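Local coordinates for methionine import ATP-binding protein metN 2 (Enterococcus faecalis, PDB 2QSW) that is probably the ATP-binding subunit of an ABC-type importer, represented by its C-terminal NIL domain, a small ACT-like alpha/beta domain, at residues K24-F30 with G67-L73. Numbering follows the deposited sequence.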
loop_
_atom_site.group_PDB
_atom_site.type_symbol
_atom_site.label_atom_id
_atom_site.label_comp_id
_atom_site.label_asym_id
_atom_site.label_seq_id
_atom_site.Cartn_x
_atom_site.Cartn_y
_atom_site.Cartn_z
ATOM N N LYS A 24 0.492 -0.887 11.332
ATOM C CA LYS A 24 -0.181 -1.190 10.068
ATOM C C LYS A 24 -0.211 -2.677 9.887
ATOM O O LYS A 24 0.753 -3.369 10.294
ATOM C CB LYS A 24 0.598 -0.582 8.881
ATOM C CG LYS A 24 0.661 0.930 8.869
ATOM C CD LYS A 24 -0.741 1.478 8.726
ATOM C CE LYS A 24 -0.827 2.789 8.031
ATOM N NZ LYS A 24 -2.275 3.076 7.735
ATOM N N ILE A 25 -1.280 -3.182 9.288
ATOM C CA ILE A 25 -1.386 -4.592 8.947
ATOM C C ILE A 25 -1.218 -4.739 7.440
ATOM O O ILE A 25 -1.901 -4.068 6.672
ATOM C CB ILE A 25 -2.674 -5.222 9.428
ATOM C CG1 ILE A 25 -2.795 -5.029 10.956
ATOM C CG2 ILE A 25 -2.667 -6.676 9.031
ATOM C CD1 ILE A 25 -4.115 -5.436 11.494
ATOM N N VAL A 26 -0.299 -5.602 7.046
ATOM C CA VAL A 26 0.066 -5.771 5.649
ATOM C C VAL A 26 -0.043 -7.227 5.250
ATOM O O VAL A 26 0.203 -8.125 6.075
ATOM C CB VAL A 26 1.486 -5.233 5.313
ATOM C CG1 VAL A 26 1.548 -3.699 5.342
ATOM C CG2 VAL A 26 2.547 -5.799 6.243
ATOM N N ARG A 27 -0.385 -7.453 3.997
ATOM C CA ARG A 27 -0.380 -8.778 3.401
ATOM C C ARG A 27 0.838 -8.877 2.505
ATOM O O ARG A 27 1.032 -8.026 1.653
ATOM C CB ARG A 27 -1.657 -9.021 2.610
ATOM C CG ARG A 27 -1.733 -10.386 1.930
ATOM C CD ARG A 27 -2.916 -10.452 0.983
ATOM N NE ARG A 27 -2.621 -9.589 -0.168
ATOM C CZ ARG A 27 -3.491 -8.827 -0.843
ATOM N NH1 ARG A 27 -4.792 -8.796 -0.567
ATOM N NH2 ARG A 27 -3.032 -8.096 -1.855
ATOM N N LEU A 28 1.658 -9.912 2.728
ATOM C CA LEU A 28 2.879 -10.205 1.994
ATOM C C LEU A 28 2.562 -11.432 1.138
ATOM O O LEU A 28 2.055 -12.424 1.664
ATOM C CB LEU A 28 4.036 -10.570 2.947
ATOM C CG LEU A 28 4.809 -9.445 3.677
ATOM C CD1 LEU A 28 3.920 -8.614 4.632
ATOM C CD2 LEU A 28 5.987 -10.058 4.448
ATOM N N LEU A 29 2.945 -11.374 -0.144
ATOM C CA LEU A 29 2.820 -12.526 -1.071
ATOM C C LEU A 29 4.185 -13.033 -1.488
ATOM O O LEU A 29 5.110 -12.225 -1.752
ATOM C CB LEU A 29 2.061 -12.106 -2.344
ATOM C CG LEU A 29 0.650 -11.590 -2.130
ATOM C CD1 LEU A 29 -0.045 -11.218 -3.494
ATOM C CD2 LEU A 29 -0.180 -12.550 -1.261
ATOM N N PHE A 30 4.326 -14.374 -1.520
ATOM C CA PHE A 30 5.578 -15.060 -1.862
ATOM C C PHE A 30 5.255 -15.957 -3.037
ATOM O O PHE A 30 4.339 -16.757 -2.952
ATOM C CB PHE A 30 6.077 -15.913 -0.685
ATOM C CG PHE A 30 6.384 -15.090 0.546
ATOM C CD1 PHE A 30 7.623 -14.489 0.713
ATOM C CD2 PHE A 30 5.398 -14.835 1.463
ATOM C CE1 PHE A 30 7.902 -13.697 1.832
ATOM C CE2 PHE A 30 5.685 -14.067 2.599
ATOM C CZ PHE A 30 6.906 -13.501 2.772
ATOM N N GLY A 67 3.080 -18.458 -0.952
ATOM C CA GLY A 67 1.903 -18.227 -0.184
ATOM C C GLY A 67 1.745 -16.793 0.302
ATOM O O GLY A 67 2.245 -15.881 -0.348
ATOM N N SER A 68 1.070 -16.633 1.439
ATOM C CA SER A 68 0.776 -15.312 1.966
ATOM C C SER A 68 0.974 -15.280 3.480
ATOM O O SER A 68 0.850 -16.302 4.171
ATOM C CB SER A 68 -0.640 -14.922 1.647
ATOM O OG SER A 68 -1.544 -15.836 2.192
ATOM N N LEU A 69 1.271 -14.084 3.960
ATOM C CA LEU A 69 1.443 -13.824 5.374
ATOM C C LEU A 69 0.816 -12.475 5.668
ATOM O O LEU A 69 1.120 -11.520 4.971
ATOM C CB LEU A 69 2.930 -13.787 5.673
ATOM C CG LEU A 69 3.416 -13.901 7.102
ATOM C CD1 LEU A 69 3.018 -15.234 7.760
ATOM C CD2 LEU A 69 4.943 -13.695 7.067
ATOM N N TYR A 70 -0.046 -12.409 6.675
ATOM C CA TYR A 70 -0.582 -11.138 7.166
ATOM C C TYR A 70 0.148 -10.818 8.486
ATOM O O TYR A 70 0.189 -11.634 9.424
ATOM C CB TYR A 70 -2.061 -11.250 7.438
ATOM C CG TYR A 70 -2.914 -11.428 6.221
ATOM C CD1 TYR A 70 -3.591 -10.356 5.671
ATOM C CD2 TYR A 70 -3.062 -12.679 5.626
ATOM C CE1 TYR A 70 -4.390 -10.511 4.555
ATOM C CE2 TYR A 70 -3.873 -12.862 4.513
ATOM C CZ TYR A 70 -4.534 -11.759 3.989
ATOM O OH TYR A 70 -5.334 -11.925 2.902
ATOM N N ILE A 71 0.802 -9.678 8.516
ATOM C CA ILE A 71 1.580 -9.267 9.648
ATOM C C ILE A 71 1.228 -7.878 10.112
ATOM O O ILE A 71 0.827 -7.011 9.308
ATOM C CB ILE A 71 3.090 -9.327 9.350
ATOM C CG1 ILE A 71 3.577 -8.336 8.311
ATOM C CG2 ILE A 71 3.552 -10.731 9.012
ATOM C CD1 ILE A 71 5.125 -8.317 8.222
ATOM N N GLN A 72 1.319 -7.669 11.405
ATOM C CA GLN A 72 1.260 -6.336 11.984
ATOM C C GLN A 72 2.685 -5.785 12.116
ATOM O O GLN A 72 3.540 -6.427 12.720
ATOM C CB GLN A 72 0.565 -6.325 13.341
ATOM C CG GLN A 72 0.493 -4.957 13.967
ATOM C CD GLN A 72 -0.002 -5.030 15.406
ATOM O OE1 GLN A 72 0.429 -5.918 16.164
ATOM N NE2 GLN A 72 -0.871 -4.083 15.808
ATOM N N LEU A 73 2.935 -4.625 11.507
ATOM C CA LEU A 73 4.166 -3.890 11.693
ATOM C C LEU A 73 3.962 -2.791 12.716
ATOM O O LEU A 73 3.025 -2.005 12.563
ATOM C CB LEU A 73 4.637 -3.245 10.386
ATOM C CG LEU A 73 4.994 -4.213 9.261
ATOM C CD1 LEU A 73 5.270 -3.490 7.941
ATOM C CD2 LEU A 73 6.215 -5.019 9.667
HETATM O O HOH W 1 -6.613 -10.020 1.649
#
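I71 and V26 face each other in a hydrogen-bonded pair of segments 24-30 and 67-73, which pair antiparallel. V26 N gives a nearly straight bond to I71 O (2.9 Å), and I71 N returns one to V26 O. The same pairing joins K24 with L73 and L28 with L69. G67 closes it with F30 through two bonds, F30 N to G67 O and G67 N to F30 O. The G67 backbone angles (phi 143°, psi -151°) would press a side chain against the preceding carbonyl O. The branch CG1 of I71 lies between its own backbone N and carbonyl carbon (chi1 67°). I71 CG1 presses on V26 CG2 at 3.4 Å, tighter than usual for two carbons. I71 CG1 also meets L28 CD1 at 3.7 Å. L73 CD1 touches V26 CG2. Further along this face, L69 CB sits at the edge of the F30 ring, 4.1 Å from F30 CE2. Helix 77-89 covers the face through I84 and L87.

R27 and Y70 meet on the other face. The R27 chain runs alongside the Y70 side chain and lays CG over one ring face, offset toward the rim, a CH-pi contact. A water bridges R27 NH1 and Y70 OH. R27 NH2 hydrogen-bonds to E100 OE2 and N99 O, both of the second subunit.

Strands 24-31 and 64-74 are the central strands of the antiparallel sheet, order 2-3-1-4, in this ACT-like NIL domain.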